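Local coordinates for ALDH21) (Physcomitrella patens subsp. patens, PDB 5MZ5), which oxidises succinic semialdehyde to succinate, using NADP(+) as its coenzyme, at residues D295-D300 with D334-G339; Q306-G311 with I321-L326; N409-E414 with L421-S426. All coordinates share one frame; numbering follows the deposited sequence.

Interaction 1. Residues D295-D300 with D334-G339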
ATOM      1  N   ASP A 295      15.881  -4.347 -31.424  1.00 31.56           N
ATOM      2  CA  ASP A 295      17.252  -4.825 -31.203  1.00 31.96           C
ATOM      3  C   ASP A 295      17.347  -6.348 -31.301  1.00 33.78           C
ATOM      4  O   ASP A 295      18.439  -6.896 -31.303  1.00 34.54           O
ATOM      5  CB  ASP A 295      17.820  -4.303 -29.859  1.00 33.33           C
ATOM      6  CG  ASP A 295      19.344  -4.238 -29.813  1.00 40.04           C
ATOM      7  OD1 ASP A 295      19.934  -3.430 -30.565  1.00 41.60           O
ATOM      8  OD2 ASP A 295      19.940  -4.960 -29.000  1.00 43.52           O
ATOM      9  N   ASP A 296      16.194  -7.018 -31.409  1.00 28.89           N
ATOM     10  CA  ASP A 296      16.020  -8.472 -31.501  1.00 28.11           C
ATOM     11  C   ASP A 296      14.616  -8.768 -32.031  1.00 32.14           C
ATOM     12  O   ASP A 296      13.772  -7.871 -32.072  1.00 30.68           O
ATOM     13  CB  ASP A 296      16.159  -9.132 -30.095  1.00 28.82           C
ATOM     14  CG  ASP A 296      17.569  -9.501 -29.668  1.00 36.20           C
ATOM     15  OD1 ASP A 296      18.268 -10.196 -30.446  1.00 39.26           O
ATOM     16  OD2 ASP A 296      17.952  -9.157 -28.536  1.00 40.86           O
ATOM     17  N   TYR A 297      14.357 -10.035 -32.398  1.00 30.68           N
ATOM     18  CA  TYR A 297      13.038 -10.515 -32.824  1.00 30.46           C
ATOM     19  C   TYR A 297      12.511 -11.298 -31.634  1.00 34.21           C
ATOM     20  O   TYR A 297      13.167 -12.247 -31.192  1.00 33.32           O
ATOM     21  CB  TYR A 297      13.122 -11.425 -34.068  1.00 32.00           C
ATOM     22  CG  TYR A 297      13.839 -10.840 -35.262  1.00 34.53           C
ATOM     23  CD1 TYR A 297      13.813  -9.469 -35.519  1.00 36.04           C
ATOM     24  CD2 TYR A 297      14.478 -11.664 -36.185  1.00 36.40           C
ATOM     25  CE1 TYR A 297      14.479  -8.928 -36.614  1.00 36.91           C
ATOM     26  CE2 TYR A 297      15.127 -11.136 -37.301  1.00 37.53           C
ATOM     27  CZ  TYR A 297      15.117  -9.766 -37.515  1.00 42.37           C
ATOM     28  OH  TYR A 297      15.750  -9.234 -38.608  1.00 41.24           O
ATOM     29  N   VAL A 298      11.399 -10.845 -31.032  1.00 30.83           N
ATOM     30  CA  VAL A 298      10.887 -11.513 -29.831  1.00 29.82           C
ATOM     31  C   VAL A 298       9.395 -11.891 -29.958  1.00 33.65           C
ATOM     32  O   VAL A 298       8.566 -10.987 -30.015  1.00 33.32           O
ATOM     33  CB  VAL A 298      11.171 -10.715 -28.513  1.00 32.75           C
ATOM     34  CG1 VAL A 298      10.842 -11.565 -27.278  1.00 31.95           C
ATOM     35  CG2 VAL A 298      12.618 -10.208 -28.447  1.00 32.46           C
ATOM     36  N   PRO A 299       9.012 -13.198 -29.918  1.00 30.00           N
ATOM     37  CA  PRO A 299       9.881 -14.403 -29.877  1.00 29.71           C
ATOM     38  C   PRO A 299      10.540 -14.711 -31.226  1.00 33.56           C
ATOM     39  O   PRO A 299      11.552 -15.417 -31.274  1.00 33.16           O
ATOM     40  CB  PRO A 299       8.910 -15.518 -29.451  1.00 31.20           C
ATOM     41  CG  PRO A 299       7.565 -15.082 -29.994  1.00 35.09           C
ATOM     42  CD  PRO A 299       7.575 -13.560 -29.978  1.00 30.42           C
ATOM     43  N   ASP A 300       9.973 -14.180 -32.325  1.00 30.13           N
ATOM     44  CA  ASP A 300      10.485 -14.392 -33.680  1.00 31.44           C
ATOM     45  C   ASP A 300      10.155 -13.205 -34.585  1.00 35.53           C
ATOM     46  O   ASP A 300       9.450 -12.283 -34.155  1.00 33.75           O
ATOM     47  CB  ASP A 300       9.976 -15.733 -34.272  1.00 33.80           C
ATOM     48  CG  ASP A 300       8.461 -15.931 -34.257  1.00 47.01           C
ATOM     49  OD1 ASP A 300       7.729 -14.992 -34.643  1.00 46.72           O
ATOM     50  OD2 ASP A 300       8.011 -17.045 -33.906  1.00 56.35           O
ATOM     51  N   ASP A 334      17.871  -4.702 -43.003  1.00 36.95           N
ATOM     52  CA  ASP A 334      17.375  -5.133 -44.318  1.00 36.81           C
ATOM     53  C   ASP A 334      16.252  -6.160 -44.214  1.00 38.22           C
ATOM     54  O   ASP A 334      15.252  -6.045 -44.923  1.00 36.42           O
ATOM     55  CB  ASP A 334      18.523  -5.627 -45.224  1.00 39.76           C
ATOM     56  CG  ASP A 334      19.584  -4.589 -45.573  1.00 50.66           C
ATOM     57  OD1 ASP A 334      19.268  -3.370 -45.548  1.00 50.83           O
ATOM     58  OD2 ASP A 334      20.702  -4.992 -45.948  1.00 56.76           O
ATOM     59  N   GLU A 335      16.394  -7.127 -43.291  1.00 34.86           N
ATOM     60  CA  GLU A 335      15.389  -8.163 -43.060  1.00 34.55           C
ATOM     61  C   GLU A 335      14.067  -7.564 -42.531  1.00 36.13           C
ATOM     62  O   GLU A 335      12.997  -7.913 -43.037  1.00 35.25           O
ATOM     63  CB  GLU A 335      15.941  -9.252 -42.134  1.00 35.64           C
ATOM     64  CG  GLU A 335      15.068 -10.490 -42.075  1.00 42.49           C
ATOM     65  CD  GLU A 335      15.590 -11.655 -41.256  1.00 56.65           C
ATOM     66  OE1 GLU A 335      16.416 -11.435 -40.340  1.00 44.17           O
ATOM     67  OE2 GLU A 335      15.147 -12.796 -41.519  1.00 53.72           O
ATOM     68  N   VAL A 336      14.152  -6.644 -41.552  1.00 31.96           N
ATOM     69  CA  VAL A 336      12.999  -5.960 -40.955  1.00 30.31           C
ATOM     70  C   VAL A 336      12.304  -5.088 -42.007  1.00 33.64           C
ATOM     71  O   VAL A 336      11.102  -5.240 -42.195  1.00 33.53           O
ATOM     72  CB  VAL A 336      13.354  -5.189 -39.642  1.00 33.21           C
ATOM     73  CG1 VAL A 336      12.176  -4.339 -39.139  1.00 31.72           C
ATOM     74  CG2 VAL A 336      13.802  -6.166 -38.559  1.00 33.06           C
ATOM     75  N   LYS A 337      13.056  -4.217 -42.702  1.00 30.04           N
ATOM     76  CA  LYS A 337      12.532  -3.338 -43.754  1.00 30.62           C
ATOM     77  C   LYS A 337      11.760  -4.144 -44.820  1.00 36.17           C
ATOM     78  O   LYS A 337      10.638  -3.784 -45.164  1.00 36.55           O
ATOM     79  CB  LYS A 337      13.683  -2.524 -44.393  1.00 33.30           C
ATOM     80  CG  LYS A 337      13.251  -1.607 -45.543  1.00 30.02           C
ATOM     81  CD  LYS A 337      14.332  -0.608 -45.910  1.00 33.92           C
ATOM     82  CE  LYS A 337      15.401  -1.144 -46.818  1.00 44.66           C
ATOM     83  NZ  LYS A 337      16.227  -0.051 -47.406  1.00 48.79           N
ATOM     84  N   GLU A 338      12.355  -5.242 -45.311  1.00 32.74           N
ATOM     85  CA  GLU A 338      11.749  -6.115 -46.306  1.00 33.00           C
ATOM     86  C   GLU A 338      10.403  -6.695 -45.793  1.00 37.83           C
ATOM     87  O   GLU A 338       9.374  -6.533 -46.459  1.00 38.12           O
ATOM     88  CB  GLU A 338      12.749  -7.214 -46.689  1.00 34.27           C
ATOM     89  CG  GLU A 338      12.334  -8.101 -47.838  1.00 46.35           C
ATOM     90  CD  GLU A 338      13.184  -9.351 -47.951  1.00 73.92           C
ATOM     91  OE1 GLU A 338      13.114 -10.194 -47.028  1.00 67.25           O
ATOM     92  OE2 GLU A 338      13.920  -9.492 -48.954  1.00 74.41           O
ATOM     93  N   GLY A 339      10.437  -7.342 -44.625  1.00 33.21           N
ATOM     94  CA  GLY A 339       9.263  -7.948 -44.012  1.00 33.14           C
ATOM     95  C   GLY A 339       8.183  -6.949 -43.638  1.00 37.45           C
ATOM     96  O   GLY A 339       6.997  -7.211 -43.868  1.00 39.30           O
TER
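A tyrosine from a loop is set against a helix surface here by one hydrogen bond and one apolar touch: Tyr297 meets Glu335 and Val336 in the catalytic domain of the aldehyde dehydrogenase fold. Its loop links strand 290-294 to helix 301-313 within a beta-alpha-beta unit whose second strand, 323-329, is followed, after a short loop, by helix 333-345, the bearer of both partners. The backbones stay apart: the nearest CA pair, Tyr297 and Val336, is separated by 9.3 Å, so the long side chain has to bridge the gap. With CG anti to the carbonyl carbon (chi1 -54°), the ring is carried across to the helix, hydroxyl first. The hydroxyl donates to the carboxylate, Tyr297 OH to Glu335 OE1 being 2.9 Å. That oxygen lies in the ring plane at the CE2 edge, while the carboxylate is turned 74° from the ring and is met from above its own plane. At the CE1 edge, near the ring plane, lies Val336 CG2. Leu332 and Thr304 also touch the tyrosine, and Val336 packs on Ile305, so helix 301-313 backs the contact. Glu335 is exposed, which probably leaves the polar bond within easy access of solvent, whereas Val336 is buried. On that buried side the evidence is close apolar packing, with Val336 CG2 3.4 Å from Tyr297 CE1.

Interaction 2. Residues Q306-G311 with I321-L326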
ATOM      1  N   GLN A 306       4.305  -8.383 -37.061  1.00 31.60           N
ATOM      2  CA  GLN A 306       2.874  -8.230 -36.760  1.00 31.59           C
ATOM      3  C   GLN A 306       2.626  -7.145 -35.725  1.00 34.23           C
ATOM      4  O   GLN A 306       1.695  -6.365 -35.886  1.00 33.81           O
ATOM      5  CB  GLN A 306       2.264  -9.555 -36.271  1.00 33.39           C
ATOM      6  CG  GLN A 306       2.024 -10.588 -37.378  1.00 58.92           C
ATOM      7  CD  GLN A 306       1.809 -12.006 -36.872  1.00 86.35           C
ATOM      8  OE1 GLN A 306       1.635 -12.277 -35.673  1.00 82.89           O
ATOM      9  NE2 GLN A 306       1.804 -12.958 -37.800  1.00 78.63           N
ATOM     10  N   ARG A 307       3.469  -7.084 -34.666  1.00 30.31           N
ATOM     11  CA  ARG A 307       3.320  -6.081 -33.602  1.00 28.54           C
ATOM     12  C   ARG A 307       3.742  -4.704 -34.068  1.00 30.30           C
ATOM     13  O   ARG A 307       3.130  -3.715 -33.668  1.00 29.78           O
ATOM     14  CB  ARG A 307       4.046  -6.514 -32.317  1.00 28.46           C
ATOM     15  CG  ARG A 307       3.517  -7.845 -31.755  1.00 30.01           C
ATOM     16  CD  ARG A 307       2.318  -7.683 -30.857  1.00 39.22           C
ATOM     17  NE  ARG A 307       1.068  -7.527 -31.594  1.00 48.50           N
ATOM     18  CZ  ARG A 307       0.004  -6.872 -31.135  1.00 63.73           C
ATOM     19  NH1 ARG A 307       0.039  -6.282 -29.942  1.00 43.86           N
ATOM     20  NH2 ARG A 307      -1.101  -6.795 -31.867  1.00 53.45           N
ATOM     21  N   LEU A 308       4.757  -4.642 -34.952  1.00 26.99           N
ATOM     22  CA  LEU A 308       5.217  -3.378 -35.540  1.00 26.70           C
ATOM     23  C   LEU A 308       4.153  -2.815 -36.490  1.00 31.51           C
ATOM     24  O   LEU A 308       3.962  -1.595 -36.546  1.00 31.37           O
ATOM     25  CB  LEU A 308       6.542  -3.562 -36.268  1.00 26.81           C
ATOM     26  CG  LEU A 308       7.766  -3.877 -35.423  1.00 30.75           C
ATOM     27  CD1 LEU A 308       8.981  -4.068 -36.318  1.00 31.09           C
ATOM     28  CD2 LEU A 308       8.014  -2.808 -34.359  1.00 31.40           C
ATOM     29  N   ILE A 309       3.437  -3.708 -37.204  1.00 28.42           N
ATOM     30  CA  ILE A 309       2.323  -3.346 -38.103  1.00 28.74           C
ATOM     31  C   ILE A 309       1.177  -2.767 -37.251  1.00 33.95           C
ATOM     32  O   ILE A 309       0.659  -1.695 -37.577  1.00 33.65           O
ATOM     33  CB  ILE A 309       1.873  -4.558 -38.982  1.00 31.56           C
ATOM     34  CG1 ILE A 309       2.923  -4.892 -40.070  1.00 31.74           C
ATOM     35  CG2 ILE A 309       0.442  -4.377 -39.578  1.00 31.92           C
ATOM     36  CD1 ILE A 309       3.109  -3.795 -41.251  1.00 28.98           C
ATOM     37  N   ASN A 310       0.829  -3.448 -36.127  1.00 31.11           N
ATOM     38  CA  ASN A 310      -0.208  -2.973 -35.210  1.00 29.83           C
ATOM     39  C   ASN A 310       0.164  -1.574 -34.685  1.00 32.58           C
ATOM     40  O   ASN A 310      -0.655  -0.659 -34.745  1.00 31.81           O
ATOM     41  CB  ASN A 310      -0.454  -3.971 -34.067  1.00 30.32           C
ATOM     42  CG  ASN A 310      -1.465  -3.463 -33.048  1.00 46.43           C
ATOM     43  OD1 ASN A 310      -2.675  -3.432 -33.287  1.00 47.13           O
ATOM     44  ND2 ASN A 310      -0.981  -2.950 -31.932  1.00 26.79           N
ATOM     45  N   GLY A 311       1.404  -1.410 -34.247  1.00 27.74           N
ATOM     46  CA  GLY A 311       1.885  -0.129 -33.749  1.00 27.35           C
ATOM     47  C   GLY A 311       1.789   1.007 -34.747  1.00 29.59           C
ATOM     48  O   GLY A 311       1.238   2.071 -34.446  1.00 28.64           O
ATOM     49  N   ILE A 321      -0.680   7.092 -29.189  1.00 31.98           N
ATOM     50  CA  ILE A 321       0.423   6.136 -28.987  1.00 30.39           C
ATOM     51  C   ILE A 321       0.762   5.361 -30.288  1.00 32.28           C
ATOM     52  O   ILE A 321       1.424   4.328 -30.233  1.00 31.60           O
ATOM     53  CB  ILE A 321       0.241   5.200 -27.762  1.00 31.80           C
ATOM     54  CG1 ILE A 321      -1.088   4.384 -27.836  1.00 31.50           C
ATOM     55  CG2 ILE A 321       0.385   6.008 -26.469  1.00 30.18           C
ATOM     56  CD1 ILE A 321      -1.349   3.371 -26.634  1.00 28.33           C
ATOM     57  N   HIS A 322       0.351   5.899 -31.454  1.00 27.81           N
ATOM     58  CA  HIS A 322       0.698   5.355 -32.766  1.00 26.69           C
ATOM     59  C   HIS A 322       2.236   5.280 -32.876  1.00 26.86           C
ATOM     60  O   HIS A 322       2.915   6.197 -32.422  1.00 23.92           O
ATOM     61  CB  HIS A 322       0.122   6.283 -33.854  1.00 27.74           C
ATOM     62  CG  HIS A 322       0.822   6.213 -35.186  1.00 31.24           C
ATOM     63  ND1 HIS A 322       1.308   7.351 -35.803  1.00 32.48           N
ATOM     64  CD2 HIS A 322       1.045   5.149 -35.996  1.00 32.58           C
ATOM     65  CE1 HIS A 322       1.860   6.938 -36.931  1.00 32.09           C
ATOM     66  NE2 HIS A 322       1.725   5.621 -37.089  1.00 32.58           N
ATOM     67  N   MET A 323       2.789   4.170 -33.405  1.00 23.88           N
ATOM     68  CA  MET A 323       4.249   4.055 -33.570  1.00 22.41           C
ATOM     69  C   MET A 323       4.647   4.854 -34.820  1.00 27.74           C
ATOM     70  O   MET A 323       4.463   4.402 -35.956  1.00 27.85           O
ATOM     71  CB  MET A 323       4.698   2.591 -33.641  1.00 24.38           C
ATOM     72  CG  MET A 323       6.207   2.396 -33.786  1.00 27.66           C
ATOM     73  SD  MET A 323       6.567   0.694 -34.316  1.00 31.54           S
ATOM     74  CE  MET A 323       6.157   0.819 -36.074  1.00 28.55           C
ATOM     75  N   GLN A 324       5.144   6.074 -34.595  1.00 25.94           N
ATOM     76  CA  GLN A 324       5.522   6.986 -35.674  1.00 25.80           C
ATOM     77  C   GLN A 324       6.958   6.769 -36.150  1.00 28.86           C
ATOM     78  O   GLN A 324       7.237   6.981 -37.323  1.00 26.39           O
ATOM     79  CB  GLN A 324       5.308   8.439 -35.232  1.00 25.99           C
ATOM     80  CG  GLN A 324       5.339   9.439 -36.390  1.00 28.85           C
ATOM     81  CD  GLN A 324       5.005  10.831 -35.920  1.00 42.74           C
ATOM     82  OE1 GLN A 324       4.013  11.057 -35.213  1.00 36.86           O
ATOM     83  NE2 GLN A 324       5.835  11.795 -36.279  1.00 28.75           N
ATOM     84  N   ARG A 325       7.863   6.370 -35.233  1.00 27.04           N
ATOM     85  CA  ARG A 325       9.290   6.200 -35.531  1.00 27.76           C
ATOM     86  C   ARG A 325       9.775   4.799 -35.177  1.00 32.65           C
ATOM     87  O   ARG A 325       9.506   4.295 -34.080  1.00 30.92           O
ATOM     88  CB  ARG A 325      10.138   7.267 -34.808  1.00 26.79           C
ATOM     89  CG  ARG A 325       9.745   8.719 -35.129  1.00 27.98           C
ATOM     90  CD  ARG A 325      10.536   9.701 -34.294  1.00 29.24           C
ATOM     91  NE  ARG A 325      10.130   9.726 -32.882  1.00 27.87           N
ATOM     92  CZ  ARG A 325      10.976   9.765 -31.858  1.00 37.74           C
ATOM     93  NH1 ARG A 325      10.519   9.857 -30.618  1.00 27.02           N
ATOM     94  NH2 ARG A 325      12.290   9.731 -32.068  1.00 24.55           N
ATOM     95  N   LEU A 326      10.467   4.166 -36.138  1.00 29.32           N
ATOM     96  CA  LEU A 326      10.971   2.815 -35.988  1.00 29.50           C
ATOM     97  C   LEU A 326      12.489   2.801 -36.172  1.00 34.36           C
ATOM     98  O   LEU A 326      12.977   3.152 -37.245  1.00 36.17           O
ATOM     99  CB  LEU A 326      10.255   1.879 -36.985  1.00 29.06           C
ATOM    100  CG  LEU A 326      10.621   0.393 -37.009  1.00 32.49           C
ATOM    101  CD1 LEU A 326      10.649  -0.236 -35.586  1.00 31.33           C
ATOM    102  CD2 LEU A 326       9.689  -0.368 -37.949  1.00 32.34           C
TER
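Gly311 O accepts the shortest polar bond of this contact, from Met323 N at 2.8 Å, with a nearly straight N-H...O angle of 172° although the donor sits above the carbonyl plane. His322 brings a second group to the same oxygen: its CD2, at the ring edge, lies 3.5 Å from Gly311 O. With no side chain on Gly311, Met323 CB can settle 3.5 Å from Gly311 C. The methionine then bends at its thioether (chi3 78°), bringing its CE to 3.3 Å from Leu308 O, while SD rests 3.8 Å from Leu308 CD2. That same leucine branch meets Leu326 CD1 at 3.9 Å, the two leucines crossing at about a right angle. Cutting Met323 back to alanine removes both sulfur and methyl, and is likely to leave a gap beside Leu308 CD2 and Leu308 O. The axes of helix 306-311 and strand 323-326 approach to 8.6 Å, with 130° between their N-to-C directions, so they run roughly but not strictly antiparallel. This is the return from helix to second strand in the beta-alpha-beta crossover 290-294, 301-313, 323-329, and the loop between them carries Tyr314, Ser319 and Cys320 of the succinate site.

Interaction 3. Residues N409-E414 with L421-S426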
ATOM      1  N   ASN A 409       8.422  18.184 -40.749  1.00 38.01           N
ATOM      2  CA  ASN A 409       7.242  18.136 -39.872  1.00 36.69           C
ATOM      3  C   ASN A 409       6.837  16.716 -39.501  1.00 39.78           C
ATOM      4  O   ASN A 409       6.399  16.493 -38.369  1.00 39.03           O
ATOM      5  CB  ASN A 409       6.057  18.855 -40.494  1.00 33.43           C
ATOM      6  CG  ASN A 409       6.129  20.348 -40.393  1.00 50.70           C
ATOM      7  OD1 ASN A 409       6.395  20.915 -39.331  1.00 45.69           O
ATOM      8  ND2 ASN A 409       5.852  21.024 -41.494  1.00 44.36           N
ATOM      9  N   ALA A 410       7.000  15.761 -40.448  1.00 36.13           N
ATOM     10  CA  ALA A 410       6.690  14.342 -40.252  1.00 35.22           C
ATOM     11  C   ALA A 410       7.557  13.751 -39.126  1.00 38.18           C
ATOM     12  O   ALA A 410       7.092  12.862 -38.423  1.00 37.70           O
ATOM     13  CB  ALA A 410       6.897  13.570 -41.548  1.00 36.17           C
ATOM     14  N   ARG A 411       8.779  14.284 -38.920  1.00 34.25           N
ATOM     15  CA  ARG A 411       9.687  13.824 -37.870  1.00 33.94           C
ATOM     16  C   ARG A 411       9.503  14.580 -36.536  1.00 38.23           C
ATOM     17  O   ARG A 411       9.484  13.960 -35.473  1.00 37.86           O
ATOM     18  CB  ARG A 411      11.155  13.859 -38.370  1.00 31.86           C
ATOM     19  CG  ARG A 411      12.242  13.532 -37.321  1.00 32.28           C
ATOM     20  CD  ARG A 411      12.051  12.200 -36.580  1.00 29.47           C
ATOM     21  NE  ARG A 411      13.081  11.987 -35.558  1.00 35.93           N
ATOM     22  CZ  ARG A 411      13.051  12.494 -34.326  1.00 45.58           C
ATOM     23  NH1 ARG A 411      12.022  13.226 -33.926  1.00 30.00           N
ATOM     24  NH2 ARG A 411      14.049  12.265 -33.485  1.00 33.45           N
ATOM     25  N   LYS A 412       9.357  15.903 -36.605  1.00 35.38           N
ATOM     26  CA  LYS A 412       9.234  16.811 -35.466  1.00 34.66           C
ATOM     27  C   LYS A 412       7.866  16.750 -34.760  1.00 39.56           C
ATOM     28  O   LYS A 412       7.804  16.825 -33.526  1.00 38.72           O
ATOM     29  CB  LYS A 412       9.562  18.238 -35.956  1.00 37.17           C
ATOM     30  CG  LYS A 412       9.528  19.360 -34.917  1.00 51.72           C
ATOM     31  CD  LYS A 412      10.158  20.674 -35.439  1.00 63.84           C
ATOM     32  CE  LYS A 412       9.673  21.184 -36.792  1.00 81.25           C
ATOM     33  NZ  LYS A 412       8.260  21.655 -36.765  1.00 89.85           N
ATOM     34  N   GLU A 413       6.777  16.635 -35.535  1.00 34.92           N
ATOM     35  CA  GLU A 413       5.416  16.677 -34.999  1.00 32.79           C
ATOM     36  C   GLU A 413       4.689  15.343 -35.063  1.00 36.91           C
ATOM     37  O   GLU A 413       5.099  14.436 -35.789  1.00 36.71           O
ATOM     38  CB  GLU A 413       4.570  17.729 -35.765  1.00 33.83           C
ATOM     39  CG  GLU A 413       5.216  19.088 -35.983  1.00 42.11           C
ATOM     40  CD  GLU A 413       5.534  19.898 -34.741  1.00 65.63           C
ATOM     41  OE1 GLU A 413       4.874  19.699 -33.695  1.00 54.86           O
ATOM     42  OE2 GLU A 413       6.441  20.756 -34.825  1.00 73.45           O
ATOM     43  N   GLU A 414       3.562  15.266 -34.339  1.00 32.40           N
ATOM     44  CA  GLU A 414       2.651  14.134 -34.334  1.00 31.84           C
ATOM     45  C   GLU A 414       1.942  14.135 -35.689  1.00 37.06           C
ATOM     46  O   GLU A 414       1.280  15.114 -36.039  1.00 37.29           O
ATOM     47  CB  GLU A 414       1.625  14.291 -33.193  1.00 31.96           C
ATOM     48  CG  GLU A 414       0.592  13.167 -33.131  1.00 32.43           C
ATOM     49  CD  GLU A 414      -0.292  13.223 -31.903  1.00 37.68           C
ATOM     50  OE1 GLU A 414      -0.864  14.302 -31.645  1.00 38.64           O
ATOM     51  OE2 GLU A 414      -0.424  12.194 -31.201  1.00 30.81           O
ATOM     52  N   LEU A 421       8.153   6.344 -39.827  1.00 30.19           N
ATOM     53  CA  LEU A 421       9.486   6.818 -40.177  1.00 30.32           C
ATOM     54  C   LEU A 421      10.515   5.798 -39.729  1.00 35.21           C
ATOM     55  O   LEU A 421      10.681   5.571 -38.533  1.00 35.06           O
ATOM     56  CB  LEU A 421       9.783   8.206 -39.600  1.00 30.17           C
ATOM     57  CG  LEU A 421       8.831   9.344 -39.980  1.00 34.90           C
ATOM     58  CD1 LEU A 421       9.440  10.658 -39.648  1.00 35.61           C
ATOM     59  CD2 LEU A 421       8.464   9.322 -41.457  1.00 34.39           C
ATOM     60  N   LEU A 422      11.171   5.153 -40.705  1.00 32.87           N
ATOM     61  CA  LEU A 422      12.167   4.107 -40.487  1.00 32.79           C
ATOM     62  C   LEU A 422      13.588   4.648 -40.426  1.00 36.19           C
ATOM     63  O   LEU A 422      13.987   5.470 -41.253  1.00 35.74           O
ATOM     64  CB  LEU A 422      12.040   3.046 -41.601  1.00 33.22           C
ATOM     65  CG  LEU A 422      12.955   1.816 -41.552  1.00 37.44           C
ATOM     66  CD1 LEU A 422      12.761   0.992 -40.258  1.00 36.64           C
ATOM     67  CD2 LEU A 422      12.716   0.938 -42.762  1.00 40.71           C
ATOM     68  N   TYR A 423      14.351   4.161 -39.441  1.00 32.52           N
ATOM     69  CA  TYR A 423      15.754   4.529 -39.210  1.00 31.97           C
ATOM     70  C   TYR A 423      16.574   3.313 -38.807  1.00 35.48           C
ATOM     71  O   TYR A 423      16.063   2.364 -38.206  1.00 34.51           O
ATOM     72  CB  TYR A 423      15.874   5.595 -38.097  1.00 31.72           C
ATOM     73  CG  TYR A 423      15.114   6.871 -38.373  1.00 31.32           C
ATOM     74  CD1 TYR A 423      15.649   7.860 -39.195  1.00 33.56           C
ATOM     75  CD2 TYR A 423      13.849   7.089 -37.825  1.00 30.93           C
ATOM     76  CE1 TYR A 423      14.947   9.033 -39.471  1.00 35.29           C
ATOM     77  CE2 TYR A 423      13.138   8.264 -38.084  1.00 31.53           C
ATOM     78  CZ  TYR A 423      13.692   9.235 -38.910  1.00 39.59           C
ATOM     79  OH  TYR A 423      13.010  10.399 -39.181  1.00 36.31           O
ATOM     80  N   LYS A 424      17.865   3.384 -39.103  1.00 31.76           N
ATOM     81  CA  LYS A 424      18.860   2.381 -38.765  1.00 30.96           C
ATOM     82  C   LYS A 424      19.739   2.964 -37.661  1.00 32.15           C
ATOM     83  O   LYS A 424      19.963   4.176 -37.625  1.00 29.81           O
ATOM     84  CB  LYS A 424      19.722   2.084 -40.005  1.00 33.12           C
ATOM     85  CG  LYS A 424      20.754   0.959 -39.831  1.00 36.91           C
ATOM     86  CD  LYS A 424      21.608   0.688 -41.092  1.00 37.73           C
ATOM     87  CE  LYS A 424      22.530   1.774 -41.584  1.00 58.66           C
ATOM     88  NZ  LYS A 424      23.074   1.443 -42.933  1.00 66.80           N
ATOM     89  N   TYR A 425      20.245   2.104 -36.770  1.00 28.54           N
ATOM     90  CA  TYR A 425      21.186   2.515 -35.731  1.00 27.65           C
ATOM     91  C   TYR A 425      22.247   1.428 -35.555  1.00 31.69           C
ATOM     92  O   TYR A 425      22.011   0.266 -35.913  1.00 29.65           O
ATOM     93  CB  TYR A 425      20.480   2.891 -34.392  1.00 26.32           C
ATOM     94  CG  TYR A 425      19.921   1.704 -33.641  1.00 25.97           C
ATOM     95  CD1 TYR A 425      20.724   0.954 -32.788  1.00 27.76           C
ATOM     96  CD2 TYR A 425      18.586   1.336 -33.776  1.00 25.60           C
ATOM     97  CE1 TYR A 425      20.223  -0.156 -32.116  1.00 28.49           C
ATOM     98  CE2 TYR A 425      18.059   0.253 -33.074  1.00 25.23           C
ATOM     99  CZ  TYR A 425      18.883  -0.492 -32.248  1.00 32.35           C
ATOM    100  OH  TYR A 425      18.384  -1.594 -31.611  1.00 28.74           O
ATOM    101  N   SER A 426      23.402   1.812 -34.998  1.00 30.66           N
ATOM    102  CA  SER A 426      24.499   0.882 -34.721  1.00 33.00           C
ATOM    103  C   SER A 426      24.763   0.792 -33.219  1.00 39.17           C
ATOM    104  O   SER A 426      25.252  -0.242 -32.750  1.00 40.55           O
ATOM    105  CB  SER A 426      25.773   1.309 -35.452  1.00 36.98           C
ATOM    106  OG  SER A 426      26.102   2.664 -35.183  1.00 43.71           O
TER
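Two flat groups meet askew where Arg411 passes Tyr423: their planes stand 73° apart, and Tyr423 OH lies at the edge of the guanidinium, in its plane. The nearer approach is aliphatic, however, with Arg411 CD 3.3 Å from Tyr423 OH and arriving obliquely to the ring. Tyr327, on the neighbouring strand 323-329, meets the same tyrosine ring with nearly parallel planes. A bend at the second torsion of Arg411 (chi2 54°) carries the chain past the hydroxyl, Arg411 CG being 3.7 Å from Tyr423 OH. Beside this pair, Leu421 presses a single methyl onto the helical backbone: its CD1 is 3.4 Å from Ala410 O and 3.6 Å from Arg411 CA. The same methyl also rests against the base of the arginine side chain, at 3.8 Å from Arg411 CB. Short helix 409-412 thus lies against strand 419-425, within the beta-alpha-beta unit that begins with strand 395-402. At the end of the helix, Lys412 NZ forms a salt bridge with Glu413 OE2 (2.8 Å, on its anti lone pair) and a longer hydrogen bond to Asn409 OD1. Glu414, two residues past the helix and not itself touching the strand segment, binds NADP(+) in another structure of this protein. The polar ends of the central pair are committed elsewhere, Arg411 NH2 to Glu434 and the carbonyl of Asn437, Tyr423 OH to Val404 O. What joins helix to strand is therefore van der Waals contact of Leu421 and the arginine's methylenes, while Glu434 probably offsets the charge, which also has Arg325 close by.

Overall arrangement
All three contacts gather around one sheet. Interactions 2 and 3 have centres about 12 Å apart and are joined through neighbouring parallel strands, Gln324 O lying 2.7 Å from Leu421 N and Leu326 O 2.8 Å from Tyr423 N. Interaction 1, about 13 Å from interaction 2 between centres, encloses it in sequence and packs on it, with Val336 CG1 4.3 Å from Leu308 CD1. Between interactions 1 and 3, about 18 Å apart by centres, Asp295 OD1 and Tyr425 OH are 2.6 Å apart, a probable hydrogen bond. Interaction 2 adjoins the succinate site, His322 and Ser319 side chains being about 4 Å apart at their nearest atoms; 409-414 holds the coenzyme-binding Glu414, whereas interaction 1 lies away from both.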